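Local coordinates for protein fusion DH (Streptomyces sp. MJ635-86F5, PDB 6K97) that probably dehydrates polyketide intermediates in cremimycin biosynthesis, as an engineered fusion that joins a split dehydratase domain into one double hotdog chain, at residues P35-T39 with F50-L54; G69-V73 with P102-S106; L206-F211 with L267-L273. One frame throughout, in Å; residues are numbered along the deposited sequence.

Contact 1 of 3, residues P35-T39 with F50-L54; sequences PLLAT and FTGRL
Ala-38 and Thr-39, two successive residues, give their N-H groups to the one carbonyl of Thr-51, the mark of a classic beta bulge. It lies in the first hotdog half of the fusion, where the chain entering strand 39-42 meets strand 48-55. Ala-38 N reaches Thr-51 O at 2.8 Å, in the carbonyl plane. Thr-39 N reaches the same Thr-51 O at 3.2 Å, tilted 16° from that plane. The return bond, from Thr-51 N to Thr-39 O, is weak. Beside it, Thr-39 O also meets Phe-50 CA at 3.3 Å, a CA-H...O contact.

The two threonine side chains meet through their hydroxyls. Each OG1 lies between its own backbone N and carbonyl carbon (chi1 71° in Thr-39 and 74° in Thr-51), which brings the two oxygens together on the face of the sheet that both threonines share. Thr-51 OG1 is also hydrogen-bonded to Leu-27 O of the second subunit, so this hydroxyl pair lies at the subunit interface.

Leucines and Phe-50 supply the apolar contacts. Leu-37 splits its branches: CD1 rests 4.0 Å from Phe-50 CB, while CD2 lies 3.9 Å from the carbonyl carbon C of Thr-51. Further along, Leu-36 CD2 approaches Leu-54 CD1. Gly-52 has no side chain, and its CA comes within 4.3 Å of Leu-37 CA.

Helix 75-88 covers Leu-36, Leu-37 and Phe-50. Both leucines touch Leu-81, and Phe-50 packs on Ala-85 and Ile-88. This is the hotdog arrangement, a sheet wrapped around a long helix. On its other side strand 48-55 pairs with strand 110-117. Beside the bulge, on the face carrying both threonines, Thr-39 OG1 donates its hydrogen bond to Thr-51 OG1 over 2.6 Å.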
ATOM      1  N   PRO A  35       0.958 -14.800   9.256  1.00 36.21           N
ATOM      2  CA  PRO A  35      -0.439 -15.219   9.470  1.00 35.33           C
ATOM      3  C   PRO A  35      -1.532 -14.112   9.453  1.00 36.72           C
ATOM      4  O   PRO A  35      -2.680 -14.438   9.230  1.00 38.11           O
ATOM      5  CB  PRO A  35      -0.400 -15.908  10.832  1.00 36.07           C
ATOM      6  CG  PRO A  35       1.030 -16.364  10.974  1.00 38.12           C
ATOM      7  CD  PRO A  35       1.852 -15.263  10.326  1.00 37.06           C
ATOM      8  N   LEU A  36      -1.192 -12.855   9.729  1.00 37.48           N
ATOM      9  CA  LEU A  36      -2.150 -11.722   9.729  1.00 38.33           C
ATOM     10  C   LEU A  36      -1.982 -10.679   8.608  1.00 39.08           C
ATOM     11  O   LEU A  36      -2.759  -9.768   8.511  1.00 43.15           O
ATOM     12  CB  LEU A  36      -2.061 -10.978  11.055  1.00 36.39           C
ATOM     13  CG  LEU A  36      -2.231 -11.877  12.282  1.00 36.90           C
ATOM     14  CD1 LEU A  36      -1.897 -11.180  13.599  1.00 36.55           C
ATOM     15  CD2 LEU A  36      -3.635 -12.450  12.366  1.00 37.24           C
ATOM     16  N   LEU A  37      -0.956 -10.791   7.772  1.00 40.68           N
ATOM     17  CA  LEU A  37      -0.718  -9.830   6.702  1.00 37.07           C
ATOM     18  C   LEU A  37      -0.527 -10.574   5.401  1.00 38.56           C
ATOM     19  O   LEU A  37       0.147 -11.600   5.364  1.00 44.42           O
ATOM     20  CB  LEU A  37       0.499  -8.986   7.014  1.00 35.69           C
ATOM     21  CG  LEU A  37       0.383  -8.148   8.283  1.00 35.51           C
ATOM     22  CD1 LEU A  37       1.709  -7.549   8.683  1.00 35.87           C
ATOM     23  CD2 LEU A  37      -0.642  -7.060   8.096  1.00 35.06           C
ATOM     24  N   ALA A  38      -1.135 -10.062   4.339  1.00 38.38           N
ATOM     25  CA  ALA A  38      -0.997 -10.607   3.002  1.00 40.25           C
ATOM     26  C   ALA A  38       0.088  -9.895   2.117  1.00 40.97           C
ATOM     27  O   ALA A  38       0.718 -10.547   1.311  1.00 45.92           O
ATOM     28  CB  ALA A  38      -2.351 -10.546   2.312  1.00 40.91           C
ATOM     29  N   THR A  39       0.289  -8.582   2.270  1.00 41.85           N
ATOM     30  CA  THR A  39       1.163  -7.781   1.391  1.00 41.91           C
ATOM     31  C   THR A  39       2.218  -6.947   2.147  1.00 41.56           C
ATOM     32  O   THR A  39       2.055  -6.626   3.313  1.00 42.88           O
ATOM     33  CB  THR A  39       0.349  -6.762   0.529  1.00 43.76           C
ATOM     34  OG1 THR A  39      -0.154  -5.705   1.363  1.00 41.91           O
ATOM     35  CG2 THR A  39      -0.808  -7.420  -0.218  1.00 43.30           C
ATOM     36  N   PHE A  50       1.952  -2.442   4.899  1.00 33.92           N
ATOM     37  CA  PHE A  50       1.550  -3.853   4.973  1.00 35.11           C
ATOM     38  C   PHE A  50       0.039  -3.951   5.101  1.00 36.76           C
ATOM     39  O   PHE A  50      -0.564  -3.136   5.804  1.00 38.18           O
ATOM     40  CB  PHE A  50       2.142  -4.490   6.188  1.00 35.39           C
ATOM     41  CG  PHE A  50       3.612  -4.324   6.286  1.00 34.23           C
ATOM     42  CD1 PHE A  50       4.155  -3.179   6.785  1.00 33.04           C
ATOM     43  CD2 PHE A  50       4.441  -5.307   5.853  1.00 36.40           C
ATOM     44  CE1 PHE A  50       5.524  -3.033   6.891  1.00 34.27           C
ATOM     45  CE2 PHE A  50       5.826  -5.153   5.923  1.00 36.92           C
ATOM     46  CZ  PHE A  50       6.365  -4.020   6.452  1.00 34.02           C
ATOM     47  N   THR A  51      -0.584  -4.902   4.422  1.00 35.39           N
ATOM     48  CA  THR A  51      -2.049  -4.998   4.488  1.00 36.72           C
ATOM     49  C   THR A  51      -2.507  -6.422   4.690  1.00 38.90           C
ATOM     50  O   THR A  51      -1.807  -7.376   4.316  1.00 37.55           O
ATOM     51  CB  THR A  51      -2.756  -4.462   3.212  1.00 37.62           C
ATOM     52  OG1 THR A  51      -2.606  -5.395   2.116  1.00 39.47           O
ATOM     53  CG2 THR A  51      -2.176  -3.124   2.795  1.00 37.76           C
ATOM     54  N   GLY A  52      -3.692  -6.561   5.273  1.00 41.13           N
ATOM     55  CA  GLY A  52      -4.318  -7.871   5.414  1.00 42.83           C
ATOM     56  C   GLY A  52      -5.772  -7.739   5.759  1.00 45.24           C
ATOM     57  O   GLY A  52      -6.250  -6.667   6.145  1.00 44.60           O
ATOM     58  N   ARG A  53      -6.478  -8.847   5.613  1.00 52.14           N
ATOM     59  CA  ARG A  53      -7.892  -8.929   5.955  1.00 55.81           C
ATOM     60  C   ARG A  53      -7.970  -9.594   7.315  1.00 52.68           C
ATOM     61  O   ARG A  53      -7.322 -10.617   7.545  1.00 47.67           O
ATOM     62  CB  ARG A  53      -8.652  -9.773   4.922  1.00 61.64           C
ATOM     63  CG  ARG A  53     -10.156  -9.830   5.163  1.00 73.70           C
ATOM     64  CD  ARG A  53     -10.884 -10.581   4.053  1.00 83.05           C
ATOM     65  NE  ARG A  53     -12.333 -10.529   4.259  1.00 89.89           N
ATOM     66  CZ  ARG A  53     -13.047 -11.438   4.937  1.00 99.41           C
ATOM     67  NH1 ARG A  53     -12.464 -12.514   5.474  1.00111.14           N
ATOM     68  NH2 ARG A  53     -14.358 -11.288   5.074  1.00 90.51           N
ATOM     69  N   LEU A  54      -8.770  -9.026   8.210  1.00 48.29           N
ATOM     70  CA  LEU A  54      -8.958  -9.610   9.520  1.00 47.65           C
ATOM     71  C   LEU A  54     -10.415  -9.959   9.855  1.00 48.55           C
ATOM     72  O   LEU A  54     -11.259  -9.087  10.102  1.00 48.12           O
ATOM     73  CB  LEU A  54      -8.390  -8.671  10.543  1.00 51.22           C
ATOM     74  CG  LEU A  54      -8.201  -9.261  11.926  1.00 52.33           C
ATOM     75  CD1 LEU A  54      -7.585 -10.645  11.903  1.00 49.96           C
ATOM     76  CD2 LEU A  54      -7.309  -8.296  12.661  1.00 56.36           C
TER

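Contact 2 of 3, residues G69-V73 with P102-S106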
ATOM      1  N   GLY A  69     -16.988  -9.574  27.962  1.00 43.56           N
ATOM      2  CA  GLY A  69     -17.969  -9.837  26.903  1.00 42.86           C
ATOM      3  C   GLY A  69     -17.588  -9.381  25.503  1.00 46.52           C
ATOM      4  O   GLY A  69     -18.240  -9.771  24.546  1.00 46.51           O
ATOM      5  N   THR A  70     -16.553  -8.537  25.357  1.00 47.21           N
ATOM      6  CA  THR A  70     -16.167  -8.044  24.042  1.00 42.83           C
ATOM      7  C   THR A  70     -14.861  -8.664  23.549  1.00 42.90           C
ATOM      8  O   THR A  70     -13.838  -8.559  24.203  1.00 45.12           O
ATOM      9  CB  THR A  70     -16.013  -6.529  24.061  1.00 41.12           C
ATOM     10  OG1 THR A  70     -17.198  -5.965  24.559  1.00 44.28           O
ATOM     11  CG2 THR A  70     -15.747  -5.975  22.651  1.00 40.04           C
ATOM     12  N   THR A  71     -14.919  -9.295  22.384  1.00 43.59           N
ATOM     13  CA  THR A  71     -13.773  -9.906  21.755  1.00 45.04           C
ATOM     14  C   THR A  71     -12.959  -8.873  20.987  1.00 43.11           C
ATOM     15  O   THR A  71     -13.487  -8.190  20.105  1.00 41.39           O
ATOM     16  CB  THR A  71     -14.214 -11.005  20.771  1.00 44.65           C
ATOM     17  OG1 THR A  71     -14.854 -12.011  21.544  1.00 39.85           O
ATOM     18  CG2 THR A  71     -13.000 -11.608  20.079  1.00 45.86           C
ATOM     19  N   ILE A  72     -11.678  -8.768  21.338  1.00 41.90           N
ATOM     20  CA  ILE A  72     -10.831  -7.669  20.845  1.00 40.82           C
ATOM     21  C   ILE A  72      -9.464  -8.188  20.590  1.00 39.71           C
ATOM     22  O   ILE A  72      -9.022  -9.153  21.245  1.00 39.35           O
ATOM     23  CB  ILE A  72     -10.703  -6.503  21.845  1.00 41.69           C
ATOM     24  CG1 ILE A  72      -9.851  -6.856  23.067  1.00 37.67           C
ATOM     25  CG2 ILE A  72     -12.070  -6.050  22.353  1.00 39.90           C
ATOM     26  CD1 ILE A  72      -9.666  -5.658  24.000  1.00 37.20           C
ATOM     27  N   VAL A  73      -8.803  -7.585  19.606  1.00 36.76           N
ATOM     28  CA  VAL A  73      -7.494  -8.042  19.247  1.00 34.33           C
ATOM     29  C   VAL A  73      -6.618  -7.773  20.433  1.00 32.80           C
ATOM     30  O   VAL A  73      -6.601  -6.660  20.940  1.00 33.19           O
ATOM     31  CB  VAL A  73      -7.003  -7.287  18.001  1.00 36.12           C
ATOM     32  CG1 VAL A  73      -5.531  -7.573  17.713  1.00 35.73           C
ATOM     33  CG2 VAL A  73      -7.859  -7.639  16.781  1.00 37.08           C
ATOM     34  N   PRO A 102      -9.657   0.058  20.653  1.00 32.86           N
ATOM     35  CA  PRO A 102      -9.508  -1.337  20.329  1.00 32.92           C
ATOM     36  C   PRO A 102     -10.103  -1.683  18.991  1.00 34.54           C
ATOM     37  O   PRO A 102     -10.824  -0.874  18.410  1.00 33.74           O
ATOM     38  CB  PRO A 102     -10.268  -2.066  21.475  1.00 34.29           C
ATOM     39  CG  PRO A 102     -10.998  -1.031  22.231  1.00 32.83           C
ATOM     40  CD  PRO A 102     -10.333   0.270  21.943  1.00 34.25           C
ATOM     41  N   LEU A 103      -9.765  -2.881  18.536  1.00 34.29           N
ATOM     42  CA  LEU A 103     -10.270  -3.437  17.317  1.00 35.92           C
ATOM     43  C   LEU A 103     -11.151  -4.586  17.731  1.00 36.65           C
ATOM     44  O   LEU A 103     -10.672  -5.571  18.255  1.00 38.55           O
ATOM     45  CB  LEU A 103      -9.119  -3.944  16.476  1.00 37.19           C
ATOM     46  CG  LEU A 103      -9.479  -4.103  15.006  1.00 38.47           C
ATOM     47  CD1 LEU A 103      -8.207  -4.398  14.189  1.00 39.84           C
ATOM     48  CD2 LEU A 103     -10.457  -5.201  14.862  1.00 39.62           C
ATOM     49  N   VAL A 104     -12.453  -4.445  17.532  1.00 38.95           N
ATOM     50  CA  VAL A 104     -13.412  -5.393  18.024  1.00 39.44           C
ATOM     51  C   VAL A 104     -13.643  -6.376  16.918  1.00 41.50           C
ATOM     52  O   VAL A 104     -13.795  -5.982  15.775  1.00 42.08           O
ATOM     53  CB  VAL A 104     -14.708  -4.675  18.428  1.00 42.65           C
ATOM     54  CG1 VAL A 104     -15.783  -5.666  18.862  1.00 43.19           C
ATOM     55  CG2 VAL A 104     -14.410  -3.702  19.565  1.00 42.62           C
ATOM     56  N   LEU A 105     -13.647  -7.663  17.240  1.00 45.53           N
ATOM     57  CA  LEU A 105     -13.939  -8.698  16.243  1.00 46.32           C
ATOM     58  C   LEU A 105     -15.281  -9.336  16.585  1.00 50.45           C
ATOM     59  O   LEU A 105     -15.630  -9.474  17.775  1.00 50.31           O
ATOM     60  CB  LEU A 105     -12.868  -9.761  16.242  1.00 45.80           C
ATOM     61  CG  LEU A 105     -11.460  -9.319  15.838  1.00 48.30           C
ATOM     62  CD1 LEU A 105     -10.408 -10.341  16.209  1.00 49.60           C
ATOM     63  CD2 LEU A 105     -11.360  -9.002  14.380  1.00 47.42           C
ATOM     64  N   SER A 106     -16.015  -9.705  15.540  1.00 51.73           N
ATOM     65  CA  SER A 106     -17.193 -10.542  15.687  1.00 57.85           C
ATOM     66  C   SER A 106     -17.322 -11.473  14.485  1.00 57.09           C
ATOM     67  O   SER A 106     -16.641 -11.281  13.480  1.00 56.48           O
ATOM     68  CB  SER A 106     -18.449  -9.682  15.840  1.00 60.28           C
ATOM     69  OG  SER A 106     -18.889  -9.204  14.577  1.00 60.42           O
TER
HETATM   70  O   HOH W   1      -7.930  -4.325  20.542  1.00 31.83           O
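Thr-71 and Val-73 bond through their backbones to Leu-105 and Leu-103, making a single beta bridge with Ile-72 opposite Val-104. The contact belongs to the first hotdog half of the fusion. Segment 69-73 lies in the HxxxGxxxxP signature of polyketide synthase dehydratases, which begins at His-65 and includes Gly-69. Segment 102-106 is a loop between strands 93-99 and 110-117.

Two direct hydrogen bonds form the bridge. Leu-105 N donates to Thr-71 O at 2.9 Å, from 32° off the carbonyl plane. Val-73 N lies nearly on the line of the Leu-103 C=O bond, at 3.1 Å from Leu-103 O. Ile-72 CA adds a CA-H...O contact with Leu-103 O. On its other side, Ile-72 O is hydrogen-bonded to His-65 ND1.

Apolar contacts lie on both sides of this backbone pairing. Val-73 CG2 does most of the work: it meets Leu-105 CD1 at 3.8 Å and Leu-103 CB at 3.9 Å. A chi1 of 171° puts Val-73 CG1 anti to the backbone N and leaves CG2 anti to the carbonyl carbon, facing the leucines. Phe-78 of helix 75-88 packs against both Val-73 and Leu-103. Elsewhere, Thr-70 CG2 touches Val-104 CG1, the two side chains crossing at about a right angle.

One water extends the pairing beyond the direct bonds. It donates to Val-73 O at 2.7 Å and accepts from Leu-103 N at 3.1 Å.

Contact 3 of 3, residues L206-F211 with L267-L273; sequences LADRGF and LDGEEGL
Leu-267 CD1 touches both Leu-206 and Phe-211, which meet it from directions roughly at right angles, and this is the tight part of the contact. It lies 3.5 Å from Leu-206 CD2 and 3.6 Å from Phe-211 CE2. Leu-273 completes the cluster with a CH-pi contact. Its CD2 sits over one face of the Phe-211 ring, 4.0 Å from the centroid and 24° off the normal. All four side chains are buried.

The contact lies in the second hotdog half of the fusion. It joins the end of helix 199-208 to the loop between helix 252-266 and strand 273-284. The helix closes in a Schellman motif, with Gly-210 at positive phi. Phe-211 N bonds back to Leu-206 O, and Gly-210 N to Ala-207 O. Arg-209 N is a further donor to Leu-206 O, from the opposite face of its plane to Phe-211 N. Leu-206 O also lies in plane at the edge of the Phe-211 ring.

The outer side is looser. Arg-209 bends at chi2 and chi3 (-82° and -73°), which curls its guanidinium into the loop. Leu-267 CB lies over one face of that group. NH1 and NH2 both make weak bonds to Leu-267 O, the one from NH2 at 3.3 Å. NH1 also makes a weak bond to Gly-272 O, at 3.5 Å. Glu-270 turns away to a salt bridge with Lys-302.

The carboxylates of Asp-268, Glu-270 and Glu-271 do not touch the guanidinium, so they probably act on its charge only at a distance. The chemistry is thus divided: a close-packed apolar cluster, and a long arginine lying along the loop with only weak bonds to main-chain carbonyls.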
ATOM      1  N   LEU A 206      -9.104 -14.319  37.378  1.00 39.58           N
ATOM      2  CA  LEU A 206      -9.097 -13.389  36.283  1.00 36.76           C
ATOM      3  C   LEU A 206     -10.445 -13.377  35.522  1.00 36.95           C
ATOM      4  O   LEU A 206     -10.975 -12.297  35.145  1.00 34.57           O
ATOM      5  CB  LEU A 206      -7.945 -13.721  35.389  1.00 36.97           C
ATOM      6  CG  LEU A 206      -6.559 -13.450  35.998  1.00 38.93           C
ATOM      7  CD1 LEU A 206      -5.475 -13.895  35.008  1.00 40.02           C
ATOM      8  CD2 LEU A 206      -6.373 -11.972  36.318  1.00 40.09           C
ATOM      9  N   ALA A 207     -11.011 -14.568  35.329  1.00 36.31           N
ATOM     10  CA  ALA A 207     -12.296 -14.712  34.642  1.00 37.45           C
ATOM     11  C   ALA A 207     -13.400 -13.999  35.391  1.00 40.34           C
ATOM     12  O   ALA A 207     -14.269 -13.367  34.785  1.00 43.50           O
ATOM     13  CB  ALA A 207     -12.631 -16.181  34.439  1.00 37.27           C
ATOM     14  N   ASP A 208     -13.355 -14.071  36.713  1.00 42.96           N
ATOM     15  CA  ASP A 208     -14.328 -13.383  37.547  1.00 45.37           C
ATOM     16  C   ASP A 208     -14.239 -11.893  37.456  1.00 43.29           C
ATOM     17  O   ASP A 208     -15.189 -11.238  37.758  1.00 47.19           O
ATOM     18  CB  ASP A 208     -14.174 -13.795  39.023  1.00 50.20           C
ATOM     19  CG  ASP A 208     -14.763 -15.184  39.304  1.00 53.07           C
ATOM     20  OD1 ASP A 208     -15.629 -15.652  38.525  1.00 59.90           O
ATOM     21  OD2 ASP A 208     -14.324 -15.828  40.269  1.00 52.42           O
ATOM     22  N   ARG A 209     -13.114 -11.351  37.033  1.00 44.14           N
ATOM     23  CA  ARG A 209     -12.955  -9.913  36.828  1.00 43.93           C
ATOM     24  C   ARG A 209     -13.245  -9.456  35.406  1.00 42.51           C
ATOM     25  O   ARG A 209     -13.145  -8.270  35.140  1.00 41.38           O
ATOM     26  CB  ARG A 209     -11.496  -9.511  37.117  1.00 48.21           C
ATOM     27  CG  ARG A 209     -10.904  -9.974  38.455  1.00 54.14           C
ATOM     28  CD  ARG A 209     -11.295  -9.059  39.591  1.00 60.63           C
ATOM     29  NE  ARG A 209     -10.597  -7.778  39.531  1.00 68.17           N
ATOM     30  CZ  ARG A 209      -9.640  -7.361  40.366  1.00 66.64           C
ATOM     31  NH1 ARG A 209      -9.140  -6.138  40.197  1.00 64.52           N
ATOM     32  NH2 ARG A 209      -9.185  -8.124  41.354  1.00 63.46           N
ATOM     33  N   GLY A 210     -13.498 -10.387  34.479  1.00 39.99           N
ATOM     34  CA  GLY A 210     -13.726 -10.049  33.087  1.00 40.85           C
ATOM     35  C   GLY A 210     -12.659 -10.457  32.057  1.00 43.24           C
ATOM     36  O   GLY A 210     -12.806 -10.185  30.861  1.00 41.91           O
ATOM     37  N   PHE A 211     -11.576 -11.065  32.514  1.00 42.70           N
ATOM     38  CA  PHE A 211     -10.588 -11.600  31.606  1.00 44.10           C
ATOM     39  C   PHE A 211     -11.028 -13.006  31.185  1.00 44.95           C
ATOM     40  O   PHE A 211     -10.654 -13.997  31.799  1.00 43.79           O
ATOM     41  CB  PHE A 211      -9.206 -11.649  32.272  1.00 43.10           C
ATOM     42  CG  PHE A 211      -8.683 -10.305  32.698  1.00 42.94           C
ATOM     43  CD1 PHE A 211      -7.959  -9.514  31.820  1.00 46.87           C
ATOM     44  CD2 PHE A 211      -8.902  -9.831  33.969  1.00 44.31           C
ATOM     45  CE1 PHE A 211      -7.483  -8.262  32.203  1.00 47.63           C
ATOM     46  CE2 PHE A 211      -8.440  -8.584  34.353  1.00 45.78           C
ATOM     47  CZ  PHE A 211      -7.727  -7.790  33.470  1.00 46.01           C
ATOM     48  N   LEU A 267      -3.307  -6.685  39.995  1.00 51.96           N
ATOM     49  CA  LEU A 267      -4.748  -6.525  40.204  1.00 57.25           C
ATOM     50  C   LEU A 267      -5.163  -6.628  41.669  1.00 57.88           C
ATOM     51  O   LEU A 267      -6.333  -6.580  41.982  1.00 56.96           O
ATOM     52  CB  LEU A 267      -5.530  -7.609  39.399  1.00 55.94           C
ATOM     53  CG  LEU A 267      -5.519  -7.486  37.881  1.00 61.47           C
ATOM     54  CD1 LEU A 267      -6.382  -8.581  37.261  1.00 60.46           C
ATOM     55  CD2 LEU A 267      -6.015  -6.122  37.392  1.00 65.09           C
ATOM     56  N   ASP A 268      -4.193  -6.767  42.551  1.00 64.35           N
ATOM     57  CA  ASP A 268      -4.405  -7.369  43.849  1.00 65.10           C
ATOM     58  C   ASP A 268      -5.431  -6.645  44.701  1.00 67.02           C
ATOM     59  O   ASP A 268      -6.349  -7.271  45.274  1.00 62.22           O
ATOM     60  CB  ASP A 268      -3.075  -7.451  44.609  1.00 70.77           C
ATOM     61  CG  ASP A 268      -3.084  -8.472  45.728  1.00 70.95           C
ATOM     62  OD1 ASP A 268      -4.015  -9.320  45.825  1.00 58.88           O
ATOM     63  OD2 ASP A 268      -2.113  -8.403  46.506  1.00 73.17           O
ATOM     64  N   GLY A 269      -5.307  -5.336  44.813  1.00 63.11           N
ATOM     65  CA  GLY A 269      -6.331  -4.597  45.581  1.00 64.95           C
ATOM     66  C   GLY A 269      -6.891  -3.521  44.673  1.00 64.57           C
ATOM     67  O   GLY A 269      -6.726  -2.315  44.916  1.00 69.64           O
ATOM     68  N   GLU A 270      -7.453  -3.954  43.552  1.00 59.97           N
ATOM     69  CA  GLU A 270      -7.815  -3.029  42.506  1.00 57.44           C
ATOM     70  C   GLU A 270      -9.217  -3.328  42.054  1.00 55.29           C
ATOM     71  O   GLU A 270      -9.709  -4.415  42.197  1.00 53.17           O
ATOM     72  CB  GLU A 270      -6.808  -3.080  41.359  1.00 58.50           C
ATOM     73  CG  GLU A 270      -5.423  -2.547  41.715  1.00 58.80           C
ATOM     74  CD  GLU A 270      -5.371  -1.035  41.848  1.00 57.58           C
ATOM     75  OE1 GLU A 270      -6.338  -0.339  41.438  1.00 60.53           O
ATOM     76  OE2 GLU A 270      -4.342  -0.539  42.336  1.00 53.96           O
ATOM     77  N   GLU A 271      -9.882  -2.317  41.559  1.00 59.38           N
ATOM     78  CA  GLU A 271     -11.256  -2.453  41.140  1.00 63.25           C
ATOM     79  C   GLU A 271     -11.167  -2.512  39.610  1.00 60.36           C
ATOM     80  O   GLU A 271     -10.304  -1.858  39.010  1.00 59.51           O
ATOM     81  CB  GLU A 271     -12.058  -1.245  41.675  1.00 62.88           C
ATOM     82  CG  GLU A 271     -13.548  -1.449  41.850  1.00 64.73           C
ATOM     83  CD  GLU A 271     -13.901  -2.464  42.922  1.00 69.10           C
ATOM     84  OE1 GLU A 271     -13.772  -2.166  44.135  1.00 69.91           O
ATOM     85  OE2 GLU A 271     -14.358  -3.558  42.540  1.00 69.18           O
ATOM     86  N   GLY A 272     -11.996  -3.331  38.978  1.00 57.87           N
ATOM     87  CA  GLY A 272     -11.997  -3.402  37.493  1.00 61.58           C
ATOM     88  C   GLY A 272     -10.740  -3.844  36.710  1.00 57.66           C
ATOM     89  O   GLY A 272      -9.923  -4.606  37.181  1.00 57.52           O
ATOM     90  N   LEU A 273     -10.646  -3.396  35.469  1.00 55.86           N
ATOM     91  CA  LEU A 273      -9.820  -4.049  34.496  1.00 53.20           C
ATOM     92  C   LEU A 273      -8.689  -3.191  34.173  1.00 48.16           C
ATOM     93  O   LEU A 273      -8.793  -1.975  34.184  1.00 51.53           O
ATOM     94  CB  LEU A 273     -10.554  -4.273  33.192  1.00 60.56           C
ATOM     95  CG  LEU A 273     -11.776  -5.165  33.281  1.00 62.79           C
ATOM     96  CD1 LEU A 273     -12.723  -4.841  32.140  1.00 64.62           C
ATOM     97  CD2 LEU A 273     -11.365  -6.620  33.277  1.00 64.16           C
TER

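How the contacts relate
Contacts 1 and 2 belong to the first half of the fusion and share a core under helix 75-88. Leu-54 of contact 1 touches Val-73, Leu-103 and Leu-105 of contact 2. Contact 3 lies in the second half, across the chain's centre from contact 1. Contact 2 is between them, with nearest atoms about 5 Å from contact 3. Contact 1 is the most buried and alone of the three meets the second subunit. Contacts 2 and 3 are partly buried, and contact 3 runs out into an exposed loop. Contacts 1 and 2 rest on backbone pairing, contact 2 with a water. Contact 3 has only weak arginine hydrogen bonds across it, beside a buried apolar cluster.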